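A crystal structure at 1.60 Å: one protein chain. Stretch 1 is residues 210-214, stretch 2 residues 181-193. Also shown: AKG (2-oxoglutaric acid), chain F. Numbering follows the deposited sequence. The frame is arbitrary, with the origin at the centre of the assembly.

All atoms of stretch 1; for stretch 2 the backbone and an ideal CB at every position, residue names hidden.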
ATOM      1  N   GLY A 210      -1.744  15.943 -20.102  1.00 13.77           N
ATOM      2  CA  GLY A 210      -2.482  16.568 -21.184  1.00 14.69           C
ATOM      3  C   GLY A 210      -1.458  17.135 -22.132  1.00 12.28           C
ATOM      4  O   GLY A 210      -0.338  16.643 -22.196  1.00 14.55           O
ATOM      5  N   THR A 211      -1.826  18.168 -22.878  1.00 15.05           N
ATOM      6  CA  THR A 211      -0.815  18.874 -23.663  1.00 14.03           C
ATOM      7  C   THR A 211      -1.022  20.367 -23.611  1.00 18.17           C
ATOM      8  O   THR A 211      -2.119  20.846 -23.340  1.00 18.01           O
ATOM      9  CB  THR A 211      -0.809  18.464 -25.146  1.00 14.58           C
ATOM     10  OG1 THR A 211      -1.788  19.232 -25.859  1.00 17.61           O
ATOM     11  CG2 THR A 211      -1.096  16.975 -25.306  1.00 14.75           C
ATOM     12  N   ARG A 212       0.045  21.090 -23.903  1.00 18.75           N
ATOM     13  CA  ARG A 212      -0.035  22.532 -24.051  1.00 16.32           C
ATOM     14  C   ARG A 212      -0.851  22.891 -25.274  1.00 16.98           C
ATOM     15  O   ARG A 212      -1.122  22.060 -26.144  1.00 17.01           O
ATOM     16  CB  ARG A 212       1.352  23.143 -24.173  1.00 18.04           C
ATOM     17  CG  ARG A 212       2.284  22.768 -23.060  1.00 17.99           C
ATOM     18  CD  ARG A 212       1.877  23.401 -21.750  1.00 17.90           C
ATOM     19  NE  ARG A 212       2.986  23.385 -20.809  1.00 18.82           N
ATOM     20  CZ  ARG A 212       2.938  23.924 -19.597  1.00 22.75           C
ATOM     21  NH1 ARG A 212       1.826  24.515 -19.184  1.00 23.68           N
ATOM     22  NH2 ARG A 212       3.996  23.869 -18.800  1.00 26.40           N
ATOM     23  N   ARG A 213      -1.237  24.152 -25.340  1.00 19.62           N
ATOM     24  CA  ARG A 213      -1.938  24.668 -26.499  1.00 20.30           C
ATOM     25  C   ARG A 213      -0.965  24.779 -27.670  1.00 17.58           C
ATOM     26  O   ARG A 213       0.144  25.299 -27.515  1.00 21.10           O
ATOM     27  CB  ARG A 213      -2.549  26.025 -26.161  1.00 23.08           C
ATOM     28  CG  ARG A 213      -3.537  26.547 -27.168  1.00 20.37           C
ATOM     29  CD  ARG A 213      -4.209  27.792 -26.617  1.00 27.35           C
ATOM     30  NE  ARG A 213      -4.939  27.489 -25.387  1.00 26.08           N
ATOM     31  CZ  ARG A 213      -6.192  27.046 -25.361  1.00 20.40           C
ATOM     32  NH1 ARG A 213      -6.853  26.855 -26.495  1.00 26.18           N
ATOM     33  NH2 ARG A 213      -6.786  26.789 -24.201  1.00 25.89           N
ATOM     34  N   LYS A 214      -1.369  24.275 -28.830  1.00 15.79           N
ATOM     35  CA  LYS A 214      -0.509  24.316 -30.010  1.00 20.36           C
ATOM     36  C   LYS A 214      -0.678  25.634 -30.755  1.00 17.94           C
ATOM     37  O   LYS A 214      -1.802  26.033 -31.056  1.00 20.61           O
ATOM     38  CB  LYS A 214      -0.826  23.146 -30.942  1.00 22.40           C
ATOM     39  CG  LYS A 214      -0.104  23.177 -32.287  1.00 21.48           C
ATOM     40  CD  LYS A 214      -0.324  21.868 -33.032  1.00 22.07           C
ATOM     41  CE  LYS A 214       0.086  21.958 -34.492  1.00 19.12           C
ATOM     42  NZ  LYS A 214       1.534  22.280 -34.679  1.00 21.03           N
ATOM     43  N   UNK A 181      -7.467  26.287 -17.369  1.00 26.01           N
ATOM     44  CA  UNK A 181      -6.668  25.056 -17.373  1.00 22.70           C
ATOM     45  C   UNK A 181      -5.224  25.288 -16.980  1.00 23.67           C
ATOM     46  O   UNK A 181      -4.606  26.270 -17.384  1.00 22.45           O
ATOM     47  CB  UNK A 181      -6.714  24.406 -18.757  1.00 22.70           C
ATOM     48  N   UNK A 182      -4.691  24.362 -16.199  1.00 16.92           N
ATOM     49  CA  UNK A 182      -3.306  24.421 -15.773  1.00 17.73           C
ATOM     50  C   UNK A 182      -2.344  24.345 -16.958  1.00 19.03           C
ATOM     51  O   UNK A 182      -1.202  24.785 -16.839  1.00 20.78           O
ATOM     52  CB  UNK A 182      -3.015  23.289 -14.786  1.00 17.73           C
ATOM     53  N   UNK A 183      -2.781  23.793 -18.096  1.00 18.62           N
ATOM     54  CA  UNK A 183      -1.860  23.709 -19.240  1.00 14.87           C
ATOM     55  C   UNK A 183      -1.697  25.092 -19.858  1.00 20.44           C
ATOM     56  O   UNK A 183      -0.742  25.331 -20.590  1.00 21.92           O
ATOM     57  CB  UNK A 183      -2.366  22.712 -20.284  1.00 14.87           C
ATOM     58  N   UNK A 184      -2.634  25.990 -19.564  1.00 19.94           N
ATOM     59  CA  UNK A 184      -2.528  27.381 -20.014  1.00 21.85           C
ATOM     60  C   UNK A 184      -1.887  28.289 -18.969  1.00 23.76           C
ATOM     61  O   UNK A 184      -1.059  29.141 -19.302  1.00 24.82           O
ATOM     62  CB  UNK A 184      -3.914  27.919 -20.375  1.00 21.85           C
ATOM     63  N   UNK A 185      -2.270  28.118 -17.708  1.00 24.14           N
ATOM     64  CA  UNK A 185      -1.796  29.008 -16.649  1.00 20.29           C
ATOM     65  C   UNK A 185      -0.467  28.547 -16.064  1.00 23.93           C
ATOM     66  O   UNK A 185       0.293  29.342 -15.513  1.00 23.91           O
ATOM     67  CB  UNK A 185      -2.843  29.105 -15.537  1.00 20.29           C
ATOM     68  N   UNK A 186      -0.190  27.255 -16.177  1.00 20.18           N
ATOM     69  CA  UNK A 186       0.963  26.671 -15.538  1.00 20.18           C
ATOM     70  C   UNK A 186       0.640  26.216 -14.128  1.00 14.82           C
ATOM     71  O   UNK A 186      -0.399  26.563 -13.571  1.00 18.26           O
ATOM     72  CB  UNK A 186       2.122  27.669 -15.521  1.00 20.18           C
ATOM     73  N   UNK A 187       1.548  25.430 -13.559  1.00 20.42           N
ATOM     74  CA  UNK A 187       1.420  24.897 -12.211  1.00 18.37           C
ATOM     75  C   UNK A 187       2.829  24.545 -11.770  1.00 19.63           C
ATOM     76  O   UNK A 187       3.638  24.147 -12.604  1.00 21.01           O
ATOM     77  CB  UNK A 187       0.481  23.690 -12.150  1.00 18.37           C
ATOM     78  N   UNK A 188       3.150  24.716 -10.475  1.00 16.75           N
ATOM     79  CA  UNK A 188       4.544  24.568 -10.034  1.00 21.29           C
ATOM     80  C   UNK A 188       5.175  23.233 -10.387  1.00 15.86           C
ATOM     81  O   UNK A 188       6.384  23.166 -10.598  1.00 19.53           O
ATOM     82  CB  UNK A 188       4.623  24.762  -8.518  1.00 21.29           C
ATOM     83  N   UNK A 189       4.357  22.183 -10.445  1.00 16.63           N
ATOM     84  CA  UNK A 189       4.856  20.848 -10.754  1.00 18.46           C
ATOM     85  C   UNK A 189       4.381  20.327 -12.111  1.00 19.77           C
ATOM     86  O   UNK A 189       4.493  19.133 -12.402  1.00 19.01           O
ATOM     87  CB  UNK A 189       4.427  19.874  -9.655  1.00 18.46           C
ATOM     88  N   UNK A 190       3.855  21.214 -12.943  1.00 16.21           N
ATOM     89  CA  UNK A 190       3.522  20.843 -14.317  1.00 13.51           C
ATOM     90  C   UNK A 190       4.768  20.930 -15.203  1.00 16.74           C
ATOM     91  O   UNK A 190       5.403  21.986 -15.305  1.00 21.32           O
ATOM     92  CB  UNK A 190       2.412  21.743 -14.864  1.00 13.51           C
ATOM     93  N   UNK A 191       5.112  19.816 -15.840  1.00 18.10           N
ATOM     94  CA  UNK A 191       6.319  19.712 -16.646  1.00 15.38           C
ATOM     95  C   UNK A 191       5.982  19.303 -18.068  1.00 16.82           C
ATOM     96  O   UNK A 191       4.947  18.690 -18.312  1.00 15.36           O
ATOM     97  CB  UNK A 191       7.296  18.712 -16.025  1.00 15.38           C
ATOM     98  N   UNK A 192       6.878  19.641 -18.988  1.00 17.74           N
ATOM     99  CA  UNK A 192       6.700  19.345 -20.404  1.00 17.02           C
ATOM    100  C   UNK A 192       7.633  18.239 -20.862  1.00 14.40           C
ATOM    101  O   UNK A 192       8.731  18.060 -20.312  1.00 15.64           O
ATOM    102  CB  UNK A 192       6.930  20.603 -21.244  1.00 17.02           C
ATOM    103  N   UNK A 193       7.193  17.521 -21.892  1.00 14.67           N
ATOM    104  CA  UNK A 193       7.967  16.431 -22.475  1.00 18.35           C
ATOM    105  C   UNK A 193       8.075  16.638 -23.971  1.00 15.32           C
ATOM    106  O   UNK A 193       7.061  16.806 -24.649  1.00 17.74           O
ATOM    107  CB  UNK A 193       7.333  15.074 -22.162  1.00 18.35           C
TER
HETATM  108  C1  AKG F 302      -4.615  11.100 -24.835  1.00 19.85           C
HETATM  109  O1  AKG F 302      -5.285  10.688 -23.836  1.00 19.42           O
HETATM  110  O2  AKG F 302      -4.995  10.847 -26.018  1.00 19.76           O
HETATM  111  C2  AKG F 302      -3.353  11.888 -24.612  1.00 19.31           C
HETATM  112  O5  AKG F 302      -2.962  12.005 -23.464  1.00 17.46           O
HETATM  113  C3  AKG F 302      -2.643  12.538 -25.788  1.00 17.11           C
HETATM  114  C4  AKG F 302      -1.187  12.841 -25.526  1.00 18.53           C
HETATM  115  C5  AKG F 302      -0.639  13.732 -26.630  1.00 17.82           C
HETATM  116  O3  AKG F 302       0.596  13.991 -26.674  1.00 19.47           O
HETATM  117  O4  AKG F 302      -1.426  14.204 -27.495  1.00 19.23           O

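Position 181 precedes a short helix. Its CA-to-CB bond points toward stretch 1, but no atom there lies within 5.5 Å of the CB. A small polar residue that caps the helix would suit: serine, threonine or aspartate. It is S181. The backbone N of 183 donates to S181 OG at 3.0 Å, the capping bond.

Position 182 points sideways, with nothing of stretch 1 near the CB. It is L182, whose side chain leads away.

Position 183 lies closest to stretch 1 in backbone register, opposite R212. Its ideal CB is 3.6 Å from T211 O and 4.4 Å from R212 CA, so a compact aliphatic residue suits: valine or alanine. It is V183. V183 CG2 packs 3.5 Å from T211 O. R212 NH1 donates to V183 O at 3.0 Å, and water 1 links that oxygen to R213 N.

Position 184 points sideways, with its CB 4.9 Å from R213 NH2. A guanidinium within reach favours an acid; asparagine or glutamine could also offer an acceptor. It is D184. The carboxylate meets the guanidinium edge in a two-point salt bridge: R213 NE to D184 OD1 at 3.1 Å and R213 NH2 to D184 OD2 at 2.7 Å.

Position 185 points away, so many residues would do. It is S185, whose OG donates to the backbone O of 186 at 3.1 Å.

Position 186 has positive phi (88°, psi 167°). A CB would jam against the preceding carbonyl oxygen, which calls for glycine. It is G186, with CA 4.3 Å from R212 NH1.

Positions 187 to 189 lie in a type I turn from 187 to 190, and none has a CB near stretch 1. Phi of -56° at 188 admits proline. They are F187, P188 and T189; the phenylalanine side chain leads away.

Position 190 points toward stretch 1, its CB 4.7 Å from R212 NH2. An aliphatic or aromatic side chain could cover the guanidinium. It is L190. Its CG lies over one face, and L190 CD2 is 3.3 Å from R212 NH1. Water 2 bridges L190 O and R212 NH2.

Position 191 points away and 193 is out of reach, so stretch 1 selects neither. They are S191 and V193.

Position 192 has its CB 4.8 Å from R212 NE. An acid is the natural match for this charge, aspartate or possibly glutamate. It is D192, in a paired salt bridge at the guanidinium edge: R212 NE to D192 OD1 at 2.7 Å and R212 NH2 to D192 OD2 at 3.0 Å.

Stretch 2, residues 181-193: SLVDSGFPTLSDV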
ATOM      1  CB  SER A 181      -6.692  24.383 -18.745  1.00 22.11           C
ATOM      2  OG  SER A 181      -5.641  23.427 -18.831  1.00 20.74           O
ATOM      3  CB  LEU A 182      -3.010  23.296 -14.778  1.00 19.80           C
ATOM      4  CG  LEU A 182      -3.685  23.446 -13.413  1.00 19.72           C
ATOM      5  CD1 LEU A 182      -3.450  22.227 -12.544  1.00 24.26           C
ATOM      6  CD2 LEU A 182      -3.165  24.693 -12.708  1.00 22.92           C
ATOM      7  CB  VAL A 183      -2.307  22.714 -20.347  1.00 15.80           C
ATOM      8  CG1 VAL A 183      -2.692  21.369 -19.740  1.00 16.35           C
ATOM      9  CG2 VAL A 183      -3.443  23.263 -21.170  1.00 17.30           C
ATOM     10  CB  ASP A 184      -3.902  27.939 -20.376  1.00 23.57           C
ATOM     11  CG  ASP A 184      -4.422  27.413 -21.693  1.00 24.78           C
ATOM     12  OD1 ASP A 184      -3.610  27.241 -22.624  1.00 25.28           O
ATOM     13  OD2 ASP A 184      -5.644  27.174 -21.799  1.00 28.20           O
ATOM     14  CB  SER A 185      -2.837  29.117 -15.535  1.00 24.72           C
ATOM     15  OG  SER A 185      -2.915  27.910 -14.790  1.00 26.76           O
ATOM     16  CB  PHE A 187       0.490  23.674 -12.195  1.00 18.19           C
ATOM     17  CG  PHE A 187       0.081  23.223 -10.816  1.00 22.37           C
ATOM     18  CD1 PHE A 187       0.657  22.104 -10.238  1.00 21.52           C
ATOM     19  CD2 PHE A 187      -0.883  23.913 -10.100  1.00 23.27           C
ATOM     20  CE1 PHE A 187       0.284  21.684  -8.968  1.00 19.33           C
ATOM     21  CE2 PHE A 187      -1.251  23.502  -8.828  1.00 24.67           C
ATOM     22  CZ  PHE A 187      -0.670  22.387  -8.267  1.00 22.26           C
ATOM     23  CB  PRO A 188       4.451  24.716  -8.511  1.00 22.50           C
ATOM     24  CG  PRO A 188       3.229  25.527  -8.292  1.00 22.25           C
ATOM     25  CD  PRO A 188       2.268  25.120  -9.368  1.00 21.50           C
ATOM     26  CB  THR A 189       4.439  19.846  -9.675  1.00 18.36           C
ATOM     27  OG1 THR A 189       3.012  19.747  -9.634  1.00 18.01           O
ATOM     28  CG2 THR A 189       4.959  20.294  -8.311  1.00 17.63           C
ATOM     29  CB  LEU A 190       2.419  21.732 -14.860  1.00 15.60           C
ATOM     30  CG  LEU A 190       1.872  21.363 -16.237  1.00 16.95           C
ATOM     31  CD1 LEU A 190       1.174  20.022 -16.193  1.00 15.77           C
ATOM     32  CD2 LEU A 190       0.930  22.451 -16.704  1.00 21.66           C
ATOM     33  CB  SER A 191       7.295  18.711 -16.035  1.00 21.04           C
ATOM     34  OG  SER A 191       7.742  19.157 -14.764  1.00 24.59           O
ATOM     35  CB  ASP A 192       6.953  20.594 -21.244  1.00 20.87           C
ATOM     36  CG  ASP A 192       5.958  21.688 -20.969  1.00 23.39           C
ATOM     37  OD1 ASP A 192       4.834  21.587 -21.491  1.00 19.05           O
ATOM     38  OD2 ASP A 192       6.301  22.654 -20.248  1.00 23.42           O
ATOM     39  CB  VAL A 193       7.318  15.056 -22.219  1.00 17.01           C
ATOM     40  CG1 VAL A 193       8.118  13.957 -22.911  1.00 15.66           C
ATOM     41  CG2 VAL A 193       7.203  14.784 -20.734  1.00 18.09           C
TER
HETATM   42  O   HOH W   1      -0.727  25.891 -23.233  1.00 21.47           O
HETATM   43  O   HOH W   2       3.667  24.637 -16.018  1.00 25.55           O
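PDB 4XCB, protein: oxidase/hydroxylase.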